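Local coordinates for protein aminotransferase (Bacillus subtilis, PDB 6L1O) that transfers amino groups with the help of pyridoxal phosphate, as a class I aminotransferase in the biosynthesis of the dipeptide antibiotic bacilysin, at residues A53-S58 with F273-A279; E96-G102 with R247-G253; Y108-C113 with A260-Q265; A186-A190 with A219-A224. All coordinates share one frame; numbering follows the deposited sequence.

Contact 1 of 4, residues A53-S58 with F273-A279; sequences ALREAS and FGGLQQA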
loop_
_atom_site.group_PDB
_atom_site.type_symbol
_atom_site.label_atom_id
_atom_site.label_comp_id
_atom_site.label_asym_id
_atom_site.label_seq_id
_atom_site.Cartn_x
_atom_site.Cartn_y
_atom_site.Cartn_z
ATOM N N ALA B 53 -3.277 -9.480 20.584
ATOM C CA ALA B 53 -4.291 -8.509 20.190
ATOM C C ALA B 53 -4.718 -8.714 18.716
ATOM O O ALA B 53 -5.921 -8.655 18.405
ATOM C CB ALA B 53 -3.812 -7.097 20.465
ATOM N N LEU B 54 -3.771 -9.018 17.817
ATOM C CA LEU B 54 -4.113 -9.422 16.485
ATOM C C LEU B 54 -4.992 -10.673 16.454
ATOM O O LEU B 54 -6.038 -10.692 15.777
ATOM C CB LEU B 54 -2.892 -9.651 15.595
ATOM C CG LEU B 54 -3.134 -10.192 14.182
ATOM C CD1 LEU B 54 -3.961 -9.256 13.305
ATOM C CD2 LEU B 54 -1.799 -10.511 13.477
ATOM N N ARG B 55 -4.589 -11.709 17.217
ATOM C CA ARG B 55 -5.276 -12.963 17.178
ATOM C C ARG B 55 -6.741 -12.818 17.663
ATOM O O ARG B 55 -7.610 -13.400 17.046
ATOM C CB ARG B 55 -4.540 -13.996 18.010
ATOM C CG ARG B 55 -3.315 -14.507 17.313
ATOM C CD ARG B 55 -2.395 -15.245 18.262
ATOM N NE ARG B 55 -3.129 -16.088 19.196
ATOM C CZ ARG B 55 -3.528 -17.306 18.938
ATOM N NH1 ARG B 55 -3.234 -17.862 17.774
ATOM N NH2 ARG B 55 -4.189 -17.969 19.850
ATOM N N GLU B 56 -6.967 -12.021 18.700
ATOM C CA GLU B 56 -8.296 -11.743 19.230
ATOM C C GLU B 56 -9.138 -10.910 18.271
ATOM O O GLU B 56 -10.316 -11.185 18.060
ATOM C CB GLU B 56 -8.197 -11.041 20.580
ATOM C CG GLU B 56 -9.514 -10.836 21.294
ATOM C CD GLU B 56 -10.201 -12.153 21.769
ATOM O OE1 GLU B 56 -9.558 -13.224 21.770
ATOM O OE2 GLU B 56 -11.412 -12.133 22.129
ATOM N N ALA B 57 -8.521 -9.899 17.689
ATOM C CA ALA B 57 -9.208 -8.980 16.778
ATOM C C ALA B 57 -9.683 -9.661 15.544
ATOM O O ALA B 57 -10.748 -9.343 15.007
ATOM C CB ALA B 57 -8.269 -7.871 16.420
ATOM N N SER B 58 -8.910 -10.643 15.066
ATOM C CA SER B 58 -9.235 -11.294 13.844
ATOM C C SER B 58 -10.539 -12.101 13.928
ATOM O O SER B 58 -11.096 -12.431 12.926
ATOM C CB SER B 58 -8.050 -12.153 13.372
ATOM O OG SER B 58 -8.071 -13.426 14.033
ATOM N N PHE B 273 -6.494 -3.847 7.443
ATOM C CA PHE B 273 -7.169 -4.849 8.239
ATOM C C PHE B 273 -7.316 -4.400 9.674
ATOM O O PHE B 273 -6.353 -3.998 10.319
ATOM C CB PHE B 273 -6.466 -6.203 8.143
ATOM C CG PHE B 273 -7.178 -7.330 8.842
ATOM C CD1 PHE B 273 -8.465 -7.678 8.482
ATOM C CD2 PHE B 273 -6.548 -8.081 9.842
ATOM C CE1 PHE B 273 -9.115 -8.731 9.101
ATOM C CE2 PHE B 273 -7.192 -9.146 10.435
ATOM C CZ PHE B 273 -8.490 -9.438 10.086
ATOM N N GLY B 274 -8.552 -4.402 10.180
ATOM C CA GLY B 274 -8.773 -3.915 11.540
ATOM C C GLY B 274 -8.091 -4.771 12.605
ATOM O O GLY B 274 -7.845 -4.299 13.694
ATOM N N GLY B 275 -7.784 -6.020 12.282
ATOM C CA GLY B 275 -7.020 -6.870 13.190
ATOM C C GLY B 275 -5.645 -6.268 13.405
ATOM O O GLY B 275 -5.156 -6.216 14.522
ATOM N N LEU B 276 -5.040 -5.793 12.318
ATOM C CA LEU B 276 -3.780 -5.064 12.391
ATOM C C LEU B 276 -3.897 -3.750 13.158
ATOM O O LEU B 276 -3.034 -3.392 13.916
ATOM C CB LEU B 276 -3.241 -4.825 10.984
ATOM C CG LEU B 276 -2.715 -6.047 10.218
ATOM C CD1 LEU B 276 -2.340 -5.586 8.822
ATOM C CD2 LEU B 276 -1.514 -6.652 10.923
ATOM N N GLN B 277 -4.978 -3.012 12.938
ATOM C CA GLN B 277 -5.181 -1.757 13.643
ATOM C C GLN B 277 -5.291 -1.954 15.140
ATOM O O GLN B 277 -4.790 -1.153 15.907
ATOM C CB GLN B 277 -6.413 -1.003 13.095
ATOM C CG GLN B 277 -6.284 -0.681 11.592
ATOM C CD GLN B 277 -7.316 0.311 11.108
ATOM O OE1 GLN B 277 -7.466 1.410 11.677
ATOM N NE2 GLN B 277 -8.050 -0.079 10.062
ATOM N N GLN B 278 -5.992 -3.003 15.558
ATOM C CA GLN B 278 -6.131 -3.307 16.947
ATOM C C GLN B 278 -4.777 -3.713 17.548
ATOM O O GLN B 278 -4.460 -3.336 18.639
ATOM C CB GLN B 278 -7.155 -4.444 17.130
ATOM C CG GLN B 278 -7.398 -4.825 18.555
ATOM C CD GLN B 278 -8.784 -5.466 18.795
ATOM O OE1 GLN B 278 -9.763 -5.096 18.164
ATOM N NE2 GLN B 278 -8.849 -6.431 19.716
ATOM N N ALA B 279 -3.959 -4.441 16.800
ATOM C CA ALA B 279 -2.603 -4.750 17.291
ATOM C C ALA B 279 -1.784 -3.489 17.440
ATOM O O ALA B 279 -1.012 -3.328 18.406
ATOM C CB ALA B 279 -1.928 -5.739 16.347
#
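Leu54 and Ala57 meet Gly275, Gln278 and Ala279 where two helices of this class I aminotransferase, 48-57 and 274-285, run roughly antiparallel. The short segments cross at 142°, and their axes come within 7.8 Å, a close pairing permitted by small residues: the CA atoms of Ala57 and Gly275 are 4.7 Å apart. Apolar packing does most of the work. With CG anti to the backbone N (chi1 175°), Leu54 sends CD1 across the groove onto the carbonyl of Gly275, 3.4 Å from its C atom. The same methyl touches CD2 of Leu276 and comes in at the edge of the Phe273 ring. Toward the N-terminal end of segment 53-58, Ala53 CB lies near Ala279 CA and Leu54 CB near Ala279 CB. No hydrogen bond joins the two segments; within the first, Ser58 OG donates to Arg55 O from above the carbonyl plane. Trp246 of the same chain packs on Leu54, Leu276 and Ala279. At the dimer interface, Trp246 and Leu54 of the second subunit meet Phe273. On the other flank the extended Gln278 side chain lays its amide over the Ala57 methyl, with CD 3.4 Å from Ala57 CB.

Contact 2 of 4, residues E96-G102 with R247-G253; sequences EVALFGG and RMAFAVG. With PLP (pyridoxal-5'-phosphate), chain E.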
loop_
_atom_site.group_PDB
_atom_site.type_symbol
_atom_site.label_atom_id
_atom_site.label_comp_id
_atom_site.label_asym_id
_atom_site.label_seq_id
_atom_site.Cartn_x
_atom_site.Cartn_y
_atom_site.Cartn_z
ATOM N N GLU B 96 -5.336 15.321 12.490
ATOM C CA GLU B 96 -3.871 15.422 12.359
ATOM C C GLU B 96 -3.156 14.062 12.256
ATOM O O GLU B 96 -1.967 13.992 12.439
ATOM C CB GLU B 96 -3.315 16.217 13.519
ATOM C CG GLU B 96 -3.742 17.674 13.482
ATOM C CD GLU B 96 -3.234 18.524 14.673
ATOM O OE1 GLU B 96 -3.245 18.052 15.842
ATOM O OE2 GLU B 96 -2.856 19.702 14.422
ATOM N N VAL B 97 -3.885 13.022 11.960
ATOM C CA VAL B 97 -3.310 11.672 11.862
ATOM C C VAL B 97 -3.713 11.004 10.575
ATOM O O VAL B 97 -4.874 11.001 10.213
ATOM C CB VAL B 97 -3.777 10.789 13.040
ATOM C CG1 VAL B 97 -3.116 9.403 12.977
ATOM C CG2 VAL B 97 -3.472 11.481 14.372
ATOM N N ALA B 98 -2.755 10.371 9.901
ATOM C CA ALA B 98 -3.034 9.506 8.793
ATOM C C ALA B 98 -2.243 8.211 8.946
ATOM O O ALA B 98 -1.132 8.256 9.439
ATOM C CB ALA B 98 -2.695 10.161 7.479
ATOM N N LEU B 99 -2.844 7.095 8.510
ATOM C CA LEU B 99 -2.229 5.759 8.559
ATOM C C LEU B 99 -1.634 5.344 7.245
ATOM O O LEU B 99 -2.152 5.668 6.172
ATOM C CB LEU B 99 -3.294 4.710 8.948
ATOM C CG LEU B 99 -4.247 5.091 10.064
ATOM C CD1 LEU B 99 -5.213 3.970 10.378
ATOM C CD2 LEU B 99 -3.443 5.425 11.284
ATOM N N PHE B 100 -0.575 4.553 7.324
ATOM C CA PHE B 100 0.136 4.066 6.157
ATOM C C PHE B 100 0.454 2.566 6.309
ATOM O O PHE B 100 0.639 2.097 7.417
ATOM C CB PHE B 100 1.494 4.780 6.048
ATOM C CG PHE B 100 1.416 6.236 5.732
ATOM C CD1 PHE B 100 0.760 6.675 4.599
ATOM C CD2 PHE B 100 1.982 7.161 6.567
ATOM C CE1 PHE B 100 0.710 8.030 4.294
ATOM C CE2 PHE B 100 1.913 8.516 6.286
ATOM C CZ PHE B 100 1.293 8.939 5.117
ATOM N N GLY B 101 0.580 1.863 5.199
ATOM C CA GLY B 101 1.078 0.494 5.199
ATOM C C GLY B 101 2.602 0.463 5.259
ATOM O O GLY B 101 3.255 -0.001 4.307
ATOM N N GLY B 102 3.151 1.016 6.341
ATOM C CA GLY B 102 4.604 1.078 6.577
ATOM C C GLY B 102 5.203 2.413 6.162
ATOM O O GLY B 102 4.654 3.139 5.337
ATOM N N ARG B 247 4.003 -4.069 8.587
ATOM C CA ARG B 247 3.781 -2.965 7.614
ATOM C C ARG B 247 2.792 -1.921 8.121
ATOM O O ARG B 247 1.693 -1.787 7.584
ATOM C CB ARG B 247 3.347 -3.509 6.256
ATOM C CG ARG B 247 4.204 -4.655 5.690
ATOM C CD ARG B 247 5.660 -4.377 5.645
ATOM N NE ARG B 247 5.973 -3.100 4.985
ATOM C CZ ARG B 247 6.800 -2.206 5.450
ATOM N NH1 ARG B 247 7.443 -2.405 6.595
ATOM N NH2 ARG B 247 7.002 -1.070 4.784
ATOM N N MET B 248 3.137 -1.229 9.194
ATOM C CA MET B 248 2.284 -0.189 9.730
ATOM C C MET B 248 3.075 1.048 10.111
ATOM O O MET B 248 4.197 0.943 10.634
ATOM C CB MET B 248 1.493 -0.702 10.931
ATOM C CG MET B 248 0.327 -1.654 10.499
ATOM S SD MET B 248 -0.738 -2.053 11.864
ATOM C CE MET B 248 0.333 -3.077 12.766
ATOM N N ALA B 249 2.501 2.224 9.831
ATOM C CA ALA B 249 3.121 3.479 10.120
ATOM C C ALA B 249 2.066 4.573 10.138
ATOM O O ALA B 249 0.926 4.347 9.685
ATOM C CB ALA B 249 4.224 3.767 9.088
ATOM N N PHE B 250 2.399 5.744 10.679
ATOM C CA PHE B 250 1.468 6.834 10.603
ATOM C C PHE B 250 2.187 8.143 10.452
ATOM O O PHE B 250 3.394 8.217 10.693
ATOM C CB PHE B 250 0.494 6.829 11.798
ATOM C CG PHE B 250 1.167 6.913 13.138
ATOM C CD1 PHE B 250 1.554 8.154 13.677
ATOM C CD2 PHE B 250 1.442 5.775 13.857
ATOM C CE1 PHE B 250 2.184 8.235 14.920
ATOM C CE2 PHE B 250 2.078 5.851 15.087
ATOM C CZ PHE B 250 2.428 7.068 15.628
ATOM N N ALA B 251 1.465 9.157 9.946
ATOM C CA ALA B 251 1.953 10.528 9.977
ATOM C C ALA B 251 1.141 11.343 10.935
ATOM O O ALA B 251 -0.110 11.181 11.005
ATOM C CB ALA B 251 1.942 11.176 8.626
ATOM N N VAL B 252 1.825 12.198 11.683
ATOM C CA VAL B 252 1.150 13.167 12.532
ATOM C C VAL B 252 1.696 14.544 12.182
ATOM O O VAL B 252 2.907 14.697 11.953
ATOM C CB VAL B 252 1.330 12.911 14.023
ATOM C CG1 VAL B 252 0.333 11.922 14.523
ATOM C CG2 VAL B 252 2.754 12.440 14.347
ATOM N N GLY B 253 0.808 15.523 12.115
ATOM C CA GLY B 253 1.219 16.912 11.911
ATOM C C GLY B 253 0.149 17.775 11.245
ATOM O O GLY B 253 -1.033 17.615 11.509
HETATM N N1 PLP E . 13.067 5.478 7.833
HETATM C C2 PLP E . 14.309 5.016 8.067
HETATM C C2A PLP E . 15.508 5.914 7.976
HETATM C C3 PLP E . 14.530 3.608 8.301
HETATM O O3 PLP E . 15.736 3.063 8.495
HETATM C C4 PLP E . 13.364 2.804 8.386
HETATM C C4A PLP E . 13.651 1.329 8.261
HETATM C C5 PLP E . 12.048 3.378 8.136
HETATM C C6 PLP E . 11.966 4.741 7.899
HETATM C C5A PLP E . 10.779 2.593 8.284
HETATM O O4P PLP E . 10.591 1.570 7.406
HETATM P P PLP E . 9.137 0.825 7.336
HETATM O O1P PLP E . 8.754 0.898 5.901
HETATM O O2P PLP E . 8.153 1.444 8.305
HETATM O O3P PLP E . 9.436 -0.581 7.776
HETATM O O HOH W 1 5.642 -0.497 2.016
#
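Strands 97-100 and 249-253 pair antiparallel at 158°, with Ala98/Ala251 and Phe100/Ala249 as hydrogen-bonded pairs and Val97/Val252 and Leu99/Phe250 as non-hydrogen-bonded pairs. The bonding begins one residue before strand 97-100, with Gly253 N donating to Glu96 O; within the ladder Ala251 N lies 2.8 Å from Ala98 O. On one face Val97 and Val252 stand side by side, CG2 of the first 3.8 Å from CG1 of the second, and Leu99 CD2 reaches Phe250 CB. On the other face the Phe100 ring lies across the neighbouring strand and takes the Ala251 methyl at its edge, CE2 to CB 3.5 Å. Beyond the strands, Gly101 centres an inverse gamma turn, and Gly102 packs against the Ala249 methyl. The Arg247 chain, bent at chi2 and chi3, brings its guanidinium over Gly102 CA, which sits on one face of that group. Its edge is turned to the cofactor phosphate: NH1 donates to PLP O3P and NH2 to PLP O1P, both at 2.9 Å and nearly straight, the latter at 177°. NH2 also donates to a water, and NH1 to Ala244 O. Gly103 N, Ser236 and Ser238 supply further bonds to PLP. Two in-plane bonds from one cation should fix the phosphate's rotation and offset its negative charge.

Contact 3 of 4, residues Y108-C113 with A260-Q265; sequences YVLTQC and AVNEFQ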
loop_
_atom_site.group_PDB
_atom_site.type_symbol
_atom_site.label_atom_id
_atom_site.label_comp_id
_atom_site.label_asym_id
_atom_site.label_seq_id
_atom_site.Cartn_x
_atom_site.Cartn_y
_atom_site.Cartn_z
ATOM N N TYR B 108 6.325 7.502 0.062
ATOM C CA TYR B 108 5.854 7.616 -1.321
ATOM C C TYR B 108 4.626 8.543 -1.388
ATOM O O TYR B 108 4.574 9.454 -2.211
ATOM C CB TYR B 108 5.525 6.254 -1.917
ATOM C CG TYR B 108 4.797 6.343 -3.218
ATOM C CD1 TYR B 108 5.498 6.618 -4.396
ATOM C CD2 TYR B 108 3.414 6.124 -3.306
ATOM C CE1 TYR B 108 4.863 6.723 -5.605
ATOM C CE2 TYR B 108 2.748 6.223 -4.555
ATOM C CZ TYR B 108 3.503 6.513 -5.693
ATOM O OH TYR B 108 2.924 6.622 -6.903
ATOM N N VAL B 109 3.661 8.289 -0.524
ATOM C CA VAL B 109 2.392 9.094 -0.501
ATOM C C VAL B 109 2.710 10.558 -0.201
ATOM O O VAL B 109 2.189 11.458 -0.848
ATOM C CB VAL B 109 1.395 8.505 0.492
ATOM C CG1 VAL B 109 0.160 9.405 0.680
ATOM C CG2 VAL B 109 0.998 7.100 0.078
ATOM N N LEU B 110 3.602 10.796 0.761
ATOM C CA LEU B 110 3.900 12.129 1.190
ATOM C C LEU B 110 4.559 12.907 0.083
ATOM O O LEU B 110 4.152 14.038 -0.180
ATOM C CB LEU B 110 4.740 12.153 2.465
ATOM C CG LEU B 110 4.007 11.837 3.778
ATOM C CD1 LEU B 110 5.000 11.510 4.900
ATOM C CD2 LEU B 110 3.126 12.968 4.185
ATOM N N THR B 111 5.493 12.300 -0.627
ATOM C CA THR B 111 6.112 12.968 -1.784
ATOM C C THR B 111 5.199 13.199 -2.957
ATOM O O THR B 111 5.297 14.227 -3.634
ATOM C CB THR B 111 7.397 12.258 -2.229
ATOM O OG1 THR B 111 7.115 10.891 -2.581
ATOM C CG2 THR B 111 8.416 12.290 -1.117
ATOM N N GLN B 112 4.303 12.258 -3.238
ATOM C CA GLN B 112 3.302 12.468 -4.262
ATOM C C GLN B 112 2.353 13.611 -3.915
ATOM O O GLN B 112 1.899 14.362 -4.815
ATOM C CB GLN B 112 2.503 11.179 -4.552
ATOM C CG GLN B 112 3.334 10.084 -5.222
ATOM C CD GLN B 112 3.530 10.379 -6.712
ATOM O OE1 GLN B 112 2.583 10.802 -7.390
ATOM N NE2 GLN B 112 4.708 10.129 -7.219
ATOM N N CYS B 113 2.040 13.758 -2.640
ATOM C CA CYS B 113 1.173 14.847 -2.154
ATOM C C CYS B 113 1.811 16.234 -2.107
ATOM O O CYS B 113 1.098 17.240 -2.165
ATOM C CB CYS B 113 0.658 14.561 -0.767
ATOM S SG CYS B 113 -0.526 13.260 -0.717
ATOM N N ALA B 260 -4.339 16.272 2.399
ATOM C CA ALA B 260 -3.846 15.876 1.080
ATOM C C ALA B 260 -3.552 14.376 1.044
ATOM O O ALA B 260 -3.926 13.682 0.103
ATOM C CB ALA B 260 -2.617 16.658 0.728
ATOM N N VAL B 261 -2.926 13.873 2.116
ATOM C CA VAL B 261 -2.695 12.432 2.264
ATOM C C VAL B 261 -3.972 11.657 2.165
ATOM O O VAL B 261 -4.063 10.681 1.424
ATOM C CB VAL B 261 -2.010 12.112 3.614
ATOM C CG1 VAL B 261 -1.956 10.600 3.811
ATOM C CG2 VAL B 261 -0.611 12.709 3.635
ATOM N N ASN B 262 -4.978 12.094 2.912
ATOM C CA ASN B 262 -6.244 11.441 2.957
ATOM C C ASN B 262 -6.947 11.451 1.618
ATOM O O ASN B 262 -7.516 10.471 1.206
ATOM C CB ASN B 262 -7.142 12.102 3.997
ATOM C CG ASN B 262 -6.847 11.673 5.426
ATOM O OD1 ASN B 262 -6.268 10.619 5.700
ATOM N ND2 ASN B 262 -7.340 12.465 6.350
ATOM N N GLU B 263 -6.846 12.565 0.895
ATOM C CA GLU B 263 -7.402 12.615 -0.440
ATOM C C GLU B 263 -6.777 11.603 -1.401
ATOM O O GLU B 263 -7.480 10.862 -2.073
ATOM C CB GLU B 263 -7.339 14.056 -0.955
ATOM C CG GLU B 263 -8.409 14.931 -0.217
ATOM C CD GLU B 263 -8.240 16.445 -0.390
ATOM O OE1 GLU B 263 -7.492 16.890 -1.263
ATOM O OE2 GLU B 263 -8.848 17.219 0.368
ATOM N N PHE B 264 -5.457 11.561 -1.444
ATOM C CA PHE B 264 -4.718 10.592 -2.226
ATOM C C PHE B 264 -5.101 9.187 -1.880
ATOM O O PHE B 264 -5.478 8.374 -2.695
ATOM C CB PHE B 264 -3.198 10.770 -1.991
ATOM C CG PHE B 264 -2.349 9.922 -2.895
ATOM C CD1 PHE B 264 -1.759 10.435 -4.038
ATOM C CD2 PHE B 264 -2.069 8.607 -2.549
ATOM C CE1 PHE B 264 -0.976 9.613 -4.880
ATOM C CE2 PHE B 264 -1.295 7.816 -3.363
ATOM C CZ PHE B 264 -0.749 8.306 -4.515
ATOM N N GLN B 265 -5.008 8.881 -0.603
ATOM C CA GLN B 265 -5.277 7.536 -0.137
ATOM C C GLN B 265 -6.722 7.075 -0.333
ATOM O O GLN B 265 -6.964 5.869 -0.506
ATOM C CB GLN B 265 -4.762 7.442 1.332
ATOM C CG GLN B 265 -3.506 6.706 1.305
ATOM C CD GLN B 265 -2.714 6.519 2.579
ATOM O OE1 GLN B 265 -1.532 6.206 2.462
ATOM N NE2 GLN B 265 -3.294 6.777 3.762
#
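Phe264, Val109 and Cys113 bury the most surface where helix 103-114 packs on helix 255-266. The short segments cross at 106°, their axes 9.4 Å apart. Phe264 is a knob in a hole formed by Tyr108, Val109, Gln112 and Cys113; CG anti to its backbone N (chi1 -173°) sends the ring out to the other helix. There CE1 touches Gln112 CB at 3.8 Å, CD2 meets Val109 CG1, and CZ approaches Tyr108 CE2, the two aromatic side chains crossing at about a right angle. Val109 divides its contacts between its methyls: CG1 meets Val261 CG1 at 4.0 Å as well as Phe264, while CG2 rests against Gln265 OE1 at 3.6 Å, a buried oxygen that has no partner in the model. The amide's other end is used, since Gln265 NE2 bonds to Leu99 O. Cys113 SG lies 3.5 Å from Ala260 O and sits obliquely to the Phe264 ring, 5.2 Å from its centroid, a sulfur-aromatic contact. At the subunit interface, Tyr108 OH is hydrogen-bonded to Tyr108 OH of the second subunit, and Met137 of that subunit packs on Phe264. A single aromatic knob thus seats one steeply crossed helix on the other in the PLP-binding fold of class I aminotransferases.

Contact 4 of 4, residues A186-A190 with A219-A224; sequences AAFYA and ASFLEA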
loop_
_atom_site.group_PDB
_atom_site.type_symbol
_atom_site.label_atom_id
_atom_site.label_comp_id
_atom_site.label_asym_id
_atom_site.label_seq_id
_atom_site.Cartn_x
_atom_site.Cartn_y
_atom_site.Cartn_z
ATOM N N ALA B 186 15.326 19.750 20.564
ATOM C CA ALA B 186 14.225 20.699 20.334
ATOM C C ALA B 186 14.674 21.980 19.633
ATOM O O ALA B 186 14.004 22.453 18.708
ATOM C CB ALA B 186 13.545 21.045 21.641
ATOM N N ALA B 187 15.827 22.482 20.040
ATOM C CA ALA B 187 16.423 23.668 19.411
ATOM C C ALA B 187 16.724 23.454 17.918
ATOM O O ALA B 187 16.482 24.341 17.090
ATOM C CB ALA B 187 17.726 24.085 20.139
ATOM N N PHE B 188 17.329 22.321 17.574
ATOM C CA PHE B 188 17.560 22.057 16.146
ATOM C C PHE B 188 16.239 22.041 15.374
ATOM O O PHE B 188 16.127 22.636 14.310
ATOM C CB PHE B 188 18.270 20.757 15.918
ATOM C CG PHE B 188 18.277 20.338 14.490
ATOM C CD1 PHE B 188 19.117 20.951 13.589
ATOM C CD2 PHE B 188 17.402 19.372 14.037
ATOM C CE1 PHE B 188 19.116 20.579 12.264
ATOM C CE2 PHE B 188 17.363 19.013 12.722
ATOM C CZ PHE B 188 18.232 19.573 11.823
ATOM N N TYR B 189 15.242 21.393 15.962
ATOM C CA TYR B 189 13.964 21.258 15.296
ATOM C C TYR B 189 13.265 22.599 15.158
ATOM O O TYR B 189 12.560 22.821 14.184
ATOM C CB TYR B 189 13.056 20.252 16.038
ATOM C CG TYR B 189 13.479 18.807 15.906
ATOM C CD1 TYR B 189 13.823 18.277 14.686
ATOM C CD2 TYR B 189 13.520 17.959 17.016
ATOM C CE1 TYR B 189 14.218 16.974 14.572
ATOM C CE2 TYR B 189 13.911 16.621 16.899
ATOM C CZ TYR B 189 14.241 16.139 15.675
ATOM O OH TYR B 189 14.646 14.816 15.533
ATOM N N ALA B 190 13.454 23.475 16.150
ATOM C CA ALA B 190 12.862 24.813 16.100
ATOM C C ALA B 190 13.466 25.618 14.966
ATOM O O ALA B 190 12.769 26.327 14.262
ATOM C CB ALA B 190 13.053 25.534 17.437
ATOM N N ALA B 219 13.461 13.712 21.488
ATOM C CA ALA B 219 12.471 14.736 21.183
ATOM C C ALA B 219 11.811 14.457 19.819
ATOM O O ALA B 219 12.501 14.106 18.851
ATOM C CB ALA B 219 13.110 16.111 21.196
ATOM N N SER B 220 10.490 14.587 19.762
ATOM C CA SER B 220 9.759 14.626 18.500
ATOM C C SER B 220 9.954 16.009 17.836
ATOM O O SER B 220 9.970 17.058 18.503
ATOM C CB SER B 220 8.278 14.355 18.732
ATOM O OG SER B 220 7.454 14.898 17.662
ATOM N N PHE B 221 10.065 16.023 16.518
ATOM C CA PHE B 221 10.007 17.266 15.739
ATOM C C PHE B 221 8.811 18.137 16.162
ATOM O O PHE B 221 8.893 19.389 16.233
ATOM C CB PHE B 221 9.946 16.902 14.236
ATOM C CG PHE B 221 9.595 18.043 13.314
ATOM C CD1 PHE B 221 10.388 19.177 13.233
ATOM C CD2 PHE B 221 8.465 17.967 12.496
ATOM C CE1 PHE B 221 10.053 20.229 12.384
ATOM C CE2 PHE B 221 8.134 18.994 11.634
ATOM C CZ PHE B 221 8.916 20.143 11.607
ATOM N N LEU B 222 7.697 17.493 16.466
ATOM C CA LEU B 222 6.475 18.201 16.795
ATOM C C LEU B 222 6.492 18.905 18.152
ATOM O O LEU B 222 5.543 19.560 18.500
ATOM C CB LEU B 222 5.264 17.270 16.704
ATOM C CG LEU B 222 5.013 16.658 15.315
ATOM C CD1 LEU B 222 3.783 15.795 15.428
ATOM C CD2 LEU B 222 4.808 17.726 14.240
ATOM N N GLU B 223 7.558 18.721 18.930
ATOM C CA GLU B 223 7.818 19.543 20.096
ATOM C C GLU B 223 8.237 20.983 19.761
ATOM O O GLU B 223 8.007 21.885 20.530
ATOM C CB GLU B 223 8.852 18.876 21.003
ATOM C CG GLU B 223 8.241 17.705 21.771
ATOM C CD GLU B 223 9.253 16.947 22.611
ATOM O OE1 GLU B 223 9.959 17.623 23.397
ATOM O OE2 GLU B 223 9.339 15.684 22.494
ATOM N N ALA B 224 8.827 21.197 18.596
ATOM C CA ALA B 224 9.259 22.522 18.185
ATOM C C ALA B 224 8.091 23.440 17.860
ATOM O O ALA B 224 7.100 23.005 17.290
ATOM C CB ALA B 224 10.159 22.411 16.981
#
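Tyr189 turns one ring face to Phe221, which meets it in two ways. Phe221 CA stands over that face, 3.9 Å from the ring centroid and 15° off the normal, as a CH-pi contact. The Phe221 ring adds an offset edge-to-face pair, its edge directed at the Tyr189 face with the planes at 73° and the centroids 5.9 Å apart; the closest ring atoms are Phe221 CD1 and Tyr189 CD1, 3.8 Å from each other. Tyr189 swings its ring over the loop because CG is anti to its carbonyl carbon (chi1 -72°), while Phe221, with CG anti to the backbone N, presents its CD1 edge to that face. Toward its far end the tyrosine ring runs past the Ala219 carbonyl, with CE2 3.5 Å from Ala219 O. Near its base, Ala224 fills in: its methyl lies 3.7 Å from Tyr189 CB and against the backbone at Ala190. No hydrogen bond crosses between the segments. The loop shapes itself instead: Ser220 OG accepts from Leu222 N in an ST turn, and Ser220 N donates to Glu223 OE2. Ser220 OG and Phe221 N also bond to Glu233 of strand 231-236. The contact joins the start of helix 186-199 to the loop before helix 227-230, with His205 of strand 202-206 touching both rings.

From the N terminus, helix 48-57 leads off, and contact 1 closes a long loop to helix 274-285 that encloses the other three contacts. Next come strand 97-100 and helix 103-114, which later meet strand 249-253 and helix 255-266: contacts 2 and 3 therefore cross, pairing two successive strand-helix units. They touch directly, with Val261 lying against Ala98 and Phe100. Contact 4, between 186-190 and 219-224, is the shortest loop and nests inside both; Leu222 packs on Val252 of contact 2. Contact 1 touches contact 2 through Leu276 on Met248 and Gln277 on Leu99. Contact 2 pairs strands at the sheet edge; contacts 1 and 3 join helices and meet the second subunit; contact 4 joins helix to loop.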